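PDB 3K94: thiamin pyrophosphokinase from Geobacillus thermodenitrificans, which probably catalyses the transfer of a pyrophosphate group from ATP to thiamine, yielding the cofactor thiamine diphosphate. Local coordinates for residues H4-G9 with R97-T102; P138-V143 with S194-F199. All coordinates share one frame; numbering follows the deposited sequence.

Contact 1: residues H4-G9 with R97-T102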
loop_
_atom_site.group_PDB
_atom_site.type_symbol
_atom_site.label_atom_id
_atom_site.label_comp_id
_atom_site.label_asym_id
_atom_site.label_seq_id
_atom_site.Cartn_x
_atom_site.Cartn_y
_atom_site.Cartn_z
ATOM N N HIS B 4 9.436 18.737 3.419
ATOM C CA HIS B 4 8.537 18.071 2.485
ATOM C C HIS B 4 9.306 17.490 1.305
ATOM O O HIS B 4 9.844 18.225 0.473
ATOM C CB HIS B 4 7.478 19.056 2.005
ATOM C CG HIS B 4 6.430 19.339 3.030
ATOM N ND1 HIS B 4 5.464 20.306 2.865
ATOM C CD2 HIS B 4 6.197 18.774 4.239
ATOM C CE1 HIS B 4 4.669 20.312 3.920
ATOM N NE2 HIS B 4 5.093 19.392 4.769
ATOM N N ILE B 5 9.358 16.163 1.248
ATOM C CA ILE B 5 10.058 15.460 0.184
ATOM C C ILE B 5 9.071 14.994 -0.879
ATOM O O ILE B 5 8.087 14.346 -0.571
ATOM C CB ILE B 5 10.828 14.251 0.735
ATOM C CG1 ILE B 5 11.771 14.697 1.862
ATOM C CG2 ILE B 5 11.572 13.557 -0.379
ATOM C CD1 ILE B 5 12.528 13.578 2.556
ATOM N N VAL B 6 9.341 15.333 -2.132
ATOM C CA VAL B 6 8.454 14.969 -3.225
ATOM C C VAL B 6 9.178 14.019 -4.168
ATOM O O VAL B 6 10.145 14.400 -4.843
ATOM C CB VAL B 6 7.969 16.217 -3.994
ATOM C CG1 VAL B 6 7.019 15.818 -5.105
ATOM C CG2 VAL B 6 7.312 17.199 -3.033
ATOM N N GLY B 7 8.715 12.776 -4.173
ATOM C CA GLY B 7 9.275 11.714 -4.998
ATOM C C GLY B 7 8.528 11.546 -6.312
ATOM O O GLY B 7 7.640 12.345 -6.633
ATOM N N GLY B 8 8.879 10.506 -7.070
ATOM C CA GLY B 8 8.457 10.423 -8.454
ATOM C C GLY B 8 7.348 9.436 -8.789
ATOM O O GLY B 8 7.259 8.984 -9.929
ATOM N N GLY B 9 6.502 9.112 -7.813
ATOM C CA GLY B 9 5.351 8.257 -8.061
ATOM C C GLY B 9 4.342 8.869 -9.024
ATOM O O GLY B 9 4.476 10.023 -9.417
ATOM N N ARG B 97 7.335 15.002 5.627
ATOM C CA ARG B 97 6.266 14.388 4.828
ATOM C C ARG B 97 6.823 13.928 3.498
ATOM O O ARG B 97 7.596 14.641 2.859
ATOM C CB ARG B 97 5.104 15.361 4.606
ATOM C CG ARG B 97 4.551 15.927 5.909
ATOM C CD ARG B 97 3.281 16.736 5.703
ATOM N NE ARG B 97 2.615 17.017 6.978
ATOM C CZ ARG B 97 2.757 18.138 7.683
ATOM N NH1 ARG B 97 3.552 19.114 7.250
ATOM N NH2 ARG B 97 2.099 18.286 8.825
ATOM N N LEU B 98 6.458 12.710 3.111
ATOM C CA LEU B 98 6.849 12.146 1.831
ATOM C C LEU B 98 5.647 12.145 0.898
ATOM O O LEU B 98 4.624 11.523 1.193
ATOM C CB LEU B 98 7.344 10.707 2.002
ATOM C CG LEU B 98 8.256 10.475 3.204
ATOM C CD1 LEU B 98 8.706 9.035 3.245
ATOM C CD2 LEU B 98 9.471 11.446 3.177
ATOM N N PHE B 99 5.785 12.848 -0.217
ATOM C CA PHE B 99 4.776 12.928 -1.253
ATOM C C PHE B 99 5.292 12.149 -2.453
ATOM O O PHE B 99 6.489 11.910 -2.568
ATOM C CB PHE B 99 4.551 14.383 -1.661
ATOM C CG PHE B 99 4.093 15.273 -0.536
ATOM C CD1 PHE B 99 5.006 15.945 0.244
ATOM C CD2 PHE B 99 2.742 15.421 -0.251
ATOM C CE1 PHE B 99 4.594 16.767 1.282
ATOM C CE2 PHE B 99 2.321 16.231 0.775
ATOM C CZ PHE B 99 3.251 16.913 1.548
ATOM N N GLY B 100 4.396 11.757 -3.351
ATOM C CA GLY B 100 4.801 10.969 -4.500
ATOM C C GLY B 100 5.435 9.640 -4.102
ATOM O O GLY B 100 6.254 9.089 -4.832
ATOM N N ALA B 101 5.055 9.119 -2.946
ATOM C CA ALA B 101 5.637 7.874 -2.467
ATOM C C ALA B 101 4.653 6.687 -2.557
ATOM O O ALA B 101 4.955 5.600 -2.080
ATOM C CB ALA B 101 6.163 8.047 -1.035
ATOM N N THR B 102 3.489 6.908 -3.170
ATOM C CA THR B 102 2.481 5.868 -3.313
ATOM C C THR B 102 2.119 5.638 -4.777
ATOM O O THR B 102 2.449 6.444 -5.653
ATOM C CB THR B 102 1.165 6.201 -2.548
ATOM O OG1 THR B 102 0.532 7.344 -3.141
ATOM C CG2 THR B 102 1.417 6.448 -1.071
#

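Contact 2: residues P138-V143 with S194-F199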
loop_
_atom_site.group_PDB
_atom_site.type_symbol
_atom_site.label_atom_id
_atom_site.label_comp_id
_atom_site.label_asym_id
_atom_site.label_seq_id
_atom_site.Cartn_x
_atom_site.Cartn_y
_atom_site.Cartn_z
ATOM N N PRO B 138 5.479 3.074 21.301
ATOM C CA PRO B 138 4.598 3.343 22.444
ATOM C C PRO B 138 4.635 4.799 22.907
ATOM O O PRO B 138 5.666 5.481 22.833
ATOM C CB PRO B 138 5.136 2.400 23.528
ATOM C CG PRO B 138 5.704 1.241 22.748
ATOM C CD PRO B 138 6.319 1.880 21.517
ATOM N N GLY B 139 3.482 5.269 23.369
ATOM C CA GLY B 139 3.323 6.638 23.824
ATOM C C GLY B 139 1.867 7.035 23.694
ATOM O O GLY B 139 1.012 6.183 23.441
ATOM N N THR B 140 1.582 8.316 23.890
ATOM C CA THR B 140 0.250 8.862 23.695
ATOM C C THR B 140 0.341 9.876 22.578
ATOM O O THR B 140 1.265 10.693 22.543
ATOM C CB THR B 140 -0.273 9.580 24.964
ATOM O OG1 THR B 140 -0.357 8.653 26.053
ATOM C CG2 THR B 140 -1.639 10.163 24.716
ATOM N N TYR B 141 -0.616 9.838 21.663
ATOM C CA TYR B 141 -0.547 10.685 20.483
ATOM C C TYR B 141 -1.866 11.374 20.283
ATOM O O TYR B 141 -2.909 10.815 20.605
ATOM C CB TYR B 141 -0.210 9.839 19.251
ATOM C CG TYR B 141 1.117 9.129 19.373
ATOM C CD1 TYR B 141 2.305 9.785 19.048
ATOM C CD2 TYR B 141 1.189 7.816 19.833
ATOM C CE1 TYR B 141 3.526 9.150 19.171
ATOM C CE2 TYR B 141 2.406 7.168 19.958
ATOM C CZ TYR B 141 3.571 7.845 19.630
ATOM O OH TYR B 141 4.787 7.216 19.747
ATOM N N THR B 142 -1.834 12.582 19.740
ATOM C CA THR B 142 -3.069 13.294 19.448
ATOM C C THR B 142 -3.540 13.009 18.038
ATOM O O THR B 142 -2.759 12.618 17.167
ATOM C CB THR B 142 -2.916 14.832 19.587
ATOM O OG1 THR B 142 -1.949 15.299 18.639
ATOM C CG2 THR B 142 -2.476 15.205 20.990
ATOM N N VAL B 143 -4.832 13.219 17.828
ATOM C CA VAL B 143 -5.427 13.165 16.516
ATOM C C VAL B 143 -6.360 14.369 16.495
ATOM O O VAL B 143 -7.194 14.514 17.381
ATOM C CB VAL B 143 -6.233 11.848 16.346
ATOM C CG1 VAL B 143 -6.983 11.833 15.037
ATOM C CG2 VAL B 143 -5.314 10.649 16.451
ATOM N N SER B 194 -11.108 16.595 18.803
ATOM C CA SER B 194 -9.772 16.049 18.927
ATOM C C SER B 194 -9.845 14.797 19.750
ATOM O O SER B 194 -10.842 14.561 20.441
ATOM C CB SER B 194 -8.842 17.056 19.625
ATOM O OG SER B 194 -9.112 17.096 21.021
ATOM N N GLY B 195 -8.790 13.993 19.691
ATOM C CA GLY B 195 -8.764 12.744 20.428
ATOM C C GLY B 195 -7.347 12.252 20.607
ATOM O O GLY B 195 -6.403 12.904 20.168
ATOM N N THR B 196 -7.201 11.103 21.259
ATOM C CA THR B 196 -5.896 10.493 21.445
ATOM C C THR B 196 -5.931 8.999 21.133
ATOM O O THR B 196 -6.997 8.366 21.179
ATOM C CB THR B 196 -5.418 10.652 22.901
ATOM O OG1 THR B 196 -6.408 10.121 23.781
ATOM C CG2 THR B 196 -5.213 12.117 23.247
ATOM N N PHE B 197 -4.769 8.449 20.794
ATOM C CA PHE B 197 -4.549 7.012 20.869
ATOM C C PHE B 197 -3.292 6.780 21.671
ATOM O O PHE B 197 -2.385 7.597 21.632
ATOM C CB PHE B 197 -4.499 6.318 19.487
ATOM C CG PHE B 197 -3.376 6.774 18.572
ATOM C CD1 PHE B 197 -3.502 7.936 17.821
ATOM C CD2 PHE B 197 -2.231 5.999 18.410
ATOM C CE1 PHE B 197 -2.484 8.351 16.951
ATOM C CE2 PHE B 197 -1.194 6.395 17.536
ATOM C CZ PHE B 197 -1.326 7.579 16.808
ATOM N N SER B 198 -3.244 5.688 22.420
ATOM C CA SER B 198 -2.050 5.381 23.191
ATOM C C SER B 198 -1.905 3.886 23.333
ATOM O O SER B 198 -2.881 3.146 23.244
ATOM C CB SER B 198 -2.097 6.046 24.577
ATOM O OG SER B 198 -3.098 5.465 25.405
ATOM N N PHE B 199 -0.680 3.441 23.561
ATOM C CA PHE B 199 -0.409 2.034 23.776
ATOM C C PHE B 199 0.910 1.939 24.504
ATOM O O PHE B 199 1.734 2.842 24.401
ATOM C CB PHE B 199 -0.398 1.239 22.454
ATOM C CG PHE B 199 0.553 1.778 21.402
ATOM C CD1 PHE B 199 0.203 2.879 20.628
ATOM C CD2 PHE B 199 1.779 1.164 21.170
ATOM C CE1 PHE B 199 1.069 3.377 19.654
ATOM C CE2 PHE B 199 2.655 1.647 20.184
ATOM C CZ PHE B 199 2.302 2.758 19.426
#

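Contact 1: residues H4-G9 with R97-T102
His4, Ile5 and Val6 pair in parallel with Arg97, Leu98 and Phe99, the strand axes 4.7 Å apart at closest and 20° from alignment, stitched by Ile5 N to Arg97 O, Phe99 N to Ile5 O and Gly7 N to Phe99 O. On one face of the sheet His4 is gripped from two directions. Its NE2 accepts a hydrogen bond from Arg97 NH1 at 2.9 Å, a bond in the plane of both imidazole and guanidinium, consistent with an NE2 that carries no proton. The edge of Phe99 meets the imidazole face in a T-shaped pair, planes at 77°, with CE1 3.6 Å from His4 CG. Histidine suits the place: its ring takes an N-H in plane at NE2 and presents Phe99 a flat face. Arg97 runs extended from CG to NE, its methylenes passing alongside His4, and NE forms a salt bridge with Glu125. Ile5 and Leu98 lie side by side on the other face, CD1 to CD2 3.8 Å, where Met81 and Ala88 of helix 80-88 touch Ile5. Beyond the strands, Gly9 N bonds Gly100 O at 3.0 Å. A side chain on Gly100 would run into Gly7 O, and its positive phi of 60° also favours glycine. Adjacent parallel strands followed by glycine-rich loops at their C-terminal ends are characteristic of a Rossmann-like alpha/beta sheet, consistent with the nucleotide-binding catalytic domain of this family.

Contact 2: residues P138-V143 with S194-F199
Tyr141 and Phe197 pair across the middle of an antiparallel ladder in a small three-stranded sheet, consistent with the beta-rich vitamin B1 binding domain of this family. Six backbone hydrogen bonds join the strands, two at each of the pairs Gly139-Phe199, Tyr141-Phe197 and Val143-Gly195; the shortest is Val143 N to Gly195 O, 2.8 Å. Between them, CA-H...O contacts such as Thr196 CA to Tyr141 O, 3.1 Å, fill in. Gly139 has a positive phi of 155°, where a side chain would be jammed against the preceding carbonyl.

Apolar contacts gather on the face of Tyr141, Val143, Phe197 and Phe199. Phe197 CG sits between its backbone N and carbonyl carbon (chi1 62°), and the ring reaches across under Tyr141, whose CB makes a CH-pi contact over its face, 3.8 Å from the centroid. The two rings, planes at 26°, are slid apart and barely overlap. Val143 CG2 meets the ring's edge, 3.5 Å from CD1, while Met206 of strand 204-209 also touches Phe197. An alanine in place of Phe197 would probably open a gap beneath Tyr141 CB and beside Val143 CG2.

Polar residues occupy the other face, suiting its greater exposure: Thr140 packs against Ser198, and Thr196 OG1 bonds Thr167 on the third strand. At the far end Phe199 turns a ring face to Pro138, CE2 lying 3.4 Å from Pro138 CA.

How the contacts relate
Contact 1 closes before contact 2 opens along the chain, and their centres lie 25 Å apart, with nearest atoms about 11 Å apart and no touch. They belong to different sheets. The strands of contact 1 sit within the parallel part of the large mixed sheet, near the centre of the chain; contact 2 forms two strands of the separate antiparallel sheet completed by 165-167. Strand 204-209 links the two regions, since it belongs to the large sheet and also touches Val143, Phe197 and Phe199. The arrangement matches a two-part enzyme, an alpha/beta catalytic domain followed by a beta-rich vitamin-binding domain, with the large sheet running on from the first into the second.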